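Local coordinates for holo-[acyl-carrier-protein] synthase (Helicobacter pylori, PDB 5XUK), which belongs to the 4'-phosphopantetheinyl transferase superfamily as a holo-ACP synthase and binds coenzyme A, at residues 90-102 / 106-115. Numbering follows the deposited sequence.
Sequences DYFNIQSLSASIS and GFAIAVVVVS. With COA (coenzyme A), chain B.
Ser102 and Ile109 face each other as a hydrogen-bonded pair near the turn of an antiparallel beta hairpin, strands 97-104 and 107-114. Ser102 N hydrogen-bonds to Ile109 O at 2.9 Å. Ile109 N returns one of 2.8 Å to Ser102 O, with an N-H...O angle of 169°. Ser100 with Val111 and Ser98 with Val113 repeat the pattern. Strand 2-8 pairs with the other edge of 107-114.

At the far end, Ser115 has the largest buried area. Its N hydrogen-bonds to Ser96 O at 2.9 Å, and its OG makes a weak hydrogen bond to Ser96 OG. Gln95 lies alongside, OE1 3.6 Å from Ser115 CB. On the face of Leu97 and Ala99, Leu97 CD2 rests 3.6 Å from Val114 CB. Ile94 CD1 meets Val114 CG2, the side chains crossing at about a right angle; the spacing is doubtfully short. Helix 40-56 packs on this face through Leu49.

On the other face, the hydroxyls of Ser98, Ser100 and Ser102 hydrogen-bond to the backbone N of Ile2, Ile4 (weakly) and Ile6, respectively, of a second subunit. Ile101 and Ser102 belong to the coenzyme A pocket. With OG anti to the backbone N (chi1 162°), Ser102 reaches coenzyme A, donating to O2A at 2.6 Å.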
loop_
_atom_site.group_PDB
_atom_site.type_symbol
_atom_site.label_atom_id
_atom_site.label_comp_id
_atom_site.label_asym_id
_atom_site.label_seq_id
_atom_site.Cartn_x
_atom_site.Cartn_y
_atom_site.Cartn_z
ATOM N N ASP A 90 15.545 17.653 9.782
ATOM C CA ASP A 90 17.004 17.641 9.625
ATOM C C ASP A 90 17.655 16.423 10.276
ATOM O O ASP A 90 18.538 15.810 9.675
ATOM C CB ASP A 90 17.630 18.926 10.183
ATOM C CG ASP A 90 17.815 19.996 9.121
ATOM O OD1 ASP A 90 17.147 19.928 8.064
ATOM O OD2 ASP A 90 18.638 20.907 9.348
ATOM N N TYR A 91 17.226 16.072 11.489
ATOM C CA TYR A 91 17.771 14.900 12.186
ATOM C C TYR A 91 17.646 13.617 11.364
ATOM O O TYR A 91 18.556 12.785 11.372
ATOM C CB TYR A 91 17.096 14.694 13.541
ATOM C CG TYR A 91 17.459 13.369 14.174
ATOM C CD1 TYR A 91 18.743 13.135 14.652
ATOM C CD2 TYR A 91 16.527 12.340 14.270
ATOM C CE1 TYR A 91 19.088 11.918 15.223
ATOM C CE2 TYR A 91 16.860 11.121 14.842
ATOM C CZ TYR A 91 18.142 10.915 15.315
ATOM O OH TYR A 91 18.478 9.706 15.878
ATOM N N PHE A 92 16.516 13.457 10.673
ATOM C CA PHE A 92 16.299 12.313 9.776
ATOM C C PHE A 92 16.792 12.606 8.362
ATOM O O PHE A 92 16.878 11.697 7.535
ATOM C CB PHE A 92 14.816 11.904 9.750
ATOM C CG PHE A 92 14.367 11.172 10.989
ATOM C CD1 PHE A 92 13.540 11.781 11.917
ATOM C CD2 PHE A 92 14.781 9.874 11.228
ATOM C CE1 PHE A 92 13.135 11.110 13.060
ATOM C CE2 PHE A 92 14.376 9.195 12.366
ATOM C CZ PHE A 92 13.552 9.815 13.286
ATOM N N ASN A 93 17.100 13.875 8.091
ATOM C CA ASN A 93 17.665 14.309 6.808
ATOM C C ASN A 93 16.686 14.100 5.644
ATOM O O ASN A 93 16.988 13.397 4.674
ATOM C CB ASN A 93 19.009 13.600 6.556
ATOM C CG ASN A 93 19.902 14.347 5.572
ATOM O OD1 ASN A 93 19.434 15.150 4.759
ATOM N ND2 ASN A 93 21.202 14.076 5.643
ATOM N N ILE A 94 15.520 14.736 5.746
ATOM C CA ILE A 94 14.420 14.522 4.805
ATOM C C ILE A 94 14.290 15.671 3.819
ATOM O O ILE A 94 14.282 16.834 4.207
ATOM C CB ILE A 94 13.067 14.376 5.543
ATOM C CG1 ILE A 94 13.146 13.305 6.639
ATOM C CG2 ILE A 94 11.942 14.070 4.561
ATOM C CD1 ILE A 94 13.773 11.997 6.194
ATOM N N GLN A 95 14.168 15.332 2.541
ATOM C CA GLN A 95 13.928 16.319 1.494
ATOM C C GLN A 95 12.423 16.560 1.349
ATOM O O GLN A 95 11.973 17.707 1.283
ATOM C CB GLN A 95 14.520 15.838 0.164
ATOM C CG GLN A 95 16.032 15.631 0.196
ATOM C CD GLN A 95 16.462 14.302 -0.408
ATOM O OE1 GLN A 95 15.997 13.908 -1.479
ATOM N NE2 GLN A 95 17.352 13.603 0.286
ATOM N N SER A 96 11.654 15.472 1.314
ATOM C CA SER A 96 10.208 15.547 1.097
ATOM C C SER A 96 9.503 14.267 1.545
ATOM O O SER A 96 10.062 13.170 1.438
ATOM C CB SER A 96 9.917 15.804 -0.384
ATOM O OG SER A 96 10.560 14.838 -1.197
ATOM N N LEU A 97 8.283 14.429 2.057
ATOM C CA LEU A 97 7.411 13.322 2.447
ATOM C C LEU A 97 6.173 13.316 1.561
ATOM O O LEU A 97 5.556 14.354 1.348
ATOM C CB LEU A 97 6.990 13.465 3.905
ATOM C CG LEU A 97 8.101 13.271 4.931
ATOM C CD1 LEU A 97 7.682 13.780 6.298
ATOM C CD2 LEU A 97 8.491 11.801 5.000
ATOM N N SER A 98 5.827 12.148 1.025
ATOM C CA SER A 98 4.623 11.992 0.200
ATOM C C SER A 98 3.723 10.936 0.848
ATOM O O SER A 98 4.202 9.867 1.224
ATOM C CB SER A 98 5.016 11.581 -1.222
ATOM O OG SER A 98 3.884 11.460 -2.067
ATOM N N ALA A 99 2.434 11.236 0.991
ATOM C CA ALA A 99 1.522 10.388 1.759
ATOM C C ALA A 99 0.223 10.094 1.019
ATOM O O ALA A 99 -0.118 10.800 0.072
ATOM C CB ALA A 99 1.211 11.050 3.090
ATOM N N SER A 100 -0.489 9.039 1.442
ATOM C CA SER A 100 -1.826 8.765 0.937
ATOM C C SER A 100 -2.582 7.878 1.899
ATOM O O SER A 100 -1.993 7.043 2.560
ATOM C CB SER A 100 -1.743 8.090 -0.446
ATOM O OG SER A 100 -3.028 7.888 -1.010
ATOM N N ILE A 101 -3.899 8.032 1.939
ATOM C CA ILE A 101 -4.775 7.261 2.792
ATOM C C ILE A 101 -5.973 6.723 2.028
ATOM O O ILE A 101 -6.460 7.348 1.091
ATOM C CB ILE A 101 -5.378 8.138 3.912
ATOM C CG1 ILE A 101 -4.289 8.671 4.836
ATOM C CG2 ILE A 101 -6.394 7.335 4.728
ATOM C CD1 ILE A 101 -4.759 9.860 5.664
ATOM N N SER A 102 -6.509 5.606 2.498
ATOM C CA SER A 102 -7.761 5.097 1.995
ATOM C C SER A 102 -8.406 4.260 3.073
ATOM O O SER A 102 -7.726 3.712 3.944
ATOM C CB SER A 102 -7.491 4.216 0.749
ATOM O OG SER A 102 -8.607 3.363 0.446
ATOM N N GLY A 106 -14.248 -1.435 6.978
ATOM C CA GLY A 106 -13.664 -1.758 8.276
ATOM C C GLY A 106 -12.171 -1.536 8.394
ATOM O O GLY A 106 -11.611 -1.686 9.483
ATOM N N PHE A 107 -11.527 -1.118 7.306
ATOM C CA PHE A 107 -10.079 -0.939 7.296
ATOM C C PHE A 107 -9.647 0.393 6.778
ATOM O O PHE A 107 -10.195 0.888 5.799
ATOM C CB PHE A 107 -9.409 -1.993 6.408
ATOM C CG PHE A 107 -9.316 -3.328 7.046
ATOM C CD1 PHE A 107 -8.344 -3.581 8.003
ATOM C CD2 PHE A 107 -10.212 -4.336 6.709
ATOM C CE1 PHE A 107 -8.259 -4.831 8.607
ATOM C CE2 PHE A 107 -10.136 -5.585 7.309
ATOM C CZ PHE A 107 -9.161 -5.830 8.260
ATOM N N ALA A 108 -8.618 0.933 7.417
ATOM C CA ALA A 108 -7.907 2.100 6.915
ATOM C C ALA A 108 -6.499 1.673 6.596
ATOM O O ALA A 108 -5.924 0.881 7.332
ATOM C CB ALA A 108 -7.870 3.217 7.974
ATOM N N ILE A 109 -5.921 2.243 5.546
ATOM C CA ILE A 109 -4.524 2.039 5.269
ATOM C C ILE A 109 -3.905 3.291 4.757
ATOM O O ILE A 109 -4.579 4.123 4.146
ATOM C CB ILE A 109 -4.281 0.942 4.197
ATOM C CG1 ILE A 109 -5.002 1.257 2.902
ATOM C CG2 ILE A 109 -4.793 -0.397 4.693
ATOM C CD1 ILE A 109 -4.648 0.273 1.805
ATOM N N ALA A 110 -2.597 3.384 4.958
ATOM C CA ALA A 110 -1.830 4.556 4.606
ATOM C C ALA A 110 -0.462 4.105 4.182
ATOM O O ALA A 110 0.026 3.073 4.629
ATOM C CB ALA A 110 -1.706 5.487 5.829
ATOM N N VAL A 111 0.188 4.949 3.404
ATOM C CA VAL A 111 1.525 4.698 2.896
ATOM C C VAL A 111 2.239 6.032 2.809
ATOM O O VAL A 111 1.617 7.065 2.563
ATOM C CB VAL A 111 1.483 4.060 1.478
ATOM C CG1 VAL A 111 0.991 5.073 0.436
ATOM C CG2 VAL A 111 2.846 3.489 1.127
ATOM N N VAL A 112 3.540 6.007 3.055
ATOM C CA VAL A 112 4.368 7.208 3.023
ATOM C C VAL A 112 5.650 6.871 2.315
ATOM O O VAL A 112 6.236 5.812 2.570
ATOM C CB VAL A 112 4.691 7.705 4.453
ATOM C CG1 VAL A 112 5.721 8.831 4.428
ATOM C CG2 VAL A 112 3.416 8.145 5.156
ATOM N N VAL A 113 6.059 7.759 1.419
ATOM C CA VAL A 113 7.372 7.704 0.787
ATOM C C VAL A 113 8.223 8.906 1.213
ATOM O O VAL A 113 7.818 10.065 1.046
ATOM C CB VAL A 113 7.252 7.691 -0.741
ATOM C CG1 VAL A 113 8.632 7.780 -1.370
ATOM C CG2 VAL A 113 6.555 6.422 -1.202
ATOM N N VAL A 114 9.401 8.614 1.759
ATOM C CA VAL A 114 10.344 9.639 2.224
ATOM C C VAL A 114 11.571 9.752 1.306
ATOM O O VAL A 114 12.134 8.740 0.869
ATOM C CB VAL A 114 10.809 9.373 3.673
ATOM C CG1 VAL A 114 11.242 7.930 3.858
ATOM C CG2 VAL A 114 11.949 10.299 4.044
ATOM N N SER A 115 11.963 10.997 1.022
ATOM C CA SER A 115 13.182 11.315 0.270
ATOM C C SER A 115 14.234 11.912 1.199
ATOM O O SER A 115 15.326 11.361 1.352
ATOM C CB SER A 115 12.864 12.316 -0.832
ATOM O OG SER A 115 11.762 11.877 -1.598
HETATM N N1A COA B . -5.636 13.846 -3.338
HETATM C C2A COA B . -5.111 12.865 -2.571
HETATM N N3A COA B . -5.819 12.227 -1.623
HETATM C C4A COA B . -7.099 12.561 -1.385
HETATM C C5A COA B . -7.730 13.621 -2.180
HETATM C C6A COA B . -6.905 14.272 -3.213
HETATM N N6A COA B . -7.404 15.259 -4.002
HETATM N N7A COA B . -8.990 13.740 -1.729
HETATM C C8A COA B . -9.177 12.829 -0.736
HETATM N N9A COA B . -8.026 12.135 -0.532
HETATM C C1B COA B . -7.813 11.092 0.476
HETATM C C2B COA B . -8.178 11.638 1.861
HETATM O O2B COA B . -7.133 11.441 2.814
HETATM C C3B COA B . -9.393 10.850 2.291
HETATM O O3B COA B . -9.389 10.474 3.665
HETATM P P3B COA B . -9.783 11.508 4.856
HETATM O O7A COA B . -10.830 12.416 4.242
HETATM O O8A COA B . -10.380 10.632 5.927
HETATM O O9A COA B . -8.442 12.145 5.172
HETATM C C4B COA B . -9.288 9.619 1.427
HETATM O O4B COA B . -8.682 10.006 0.195
HETATM C C5B COA B . -10.629 8.969 1.191
HETATM O O5B COA B . -10.330 7.594 1.277
HETATM P P1A COA B . -11.050 6.515 0.379
HETATM O O1A COA B . -12.328 6.258 1.149
HETATM O O2A COA B . -10.125 5.381 0.009
HETATM O O3A COA B . -11.232 7.340 -0.965
HETATM P P2A COA B . -12.358 6.919 -2.022
HETATM O O4A COA B . -11.869 5.730 -2.838
HETATM O O5A COA B . -13.673 6.820 -1.268
HETATM O O6A COA B . -12.366 8.268 -2.921
HETATM C CBP COA B . -11.470 10.200 -4.140
HETATM C CCP COA B . -11.288 9.221 -2.978
HETATM C CDP COA B . -11.255 11.629 -3.667
HETATM C CEP COA B . -10.442 9.894 -5.221
HETATM C CAP COA B . -12.912 10.062 -4.667
HETATM O OAP COA B . -13.796 10.827 -3.841
HETATM C C9P COA B . -13.104 10.504 -6.086
HETATM O O9P COA B . -12.605 11.541 -6.496
HETATM N N8P COA B . -13.865 9.699 -6.829
#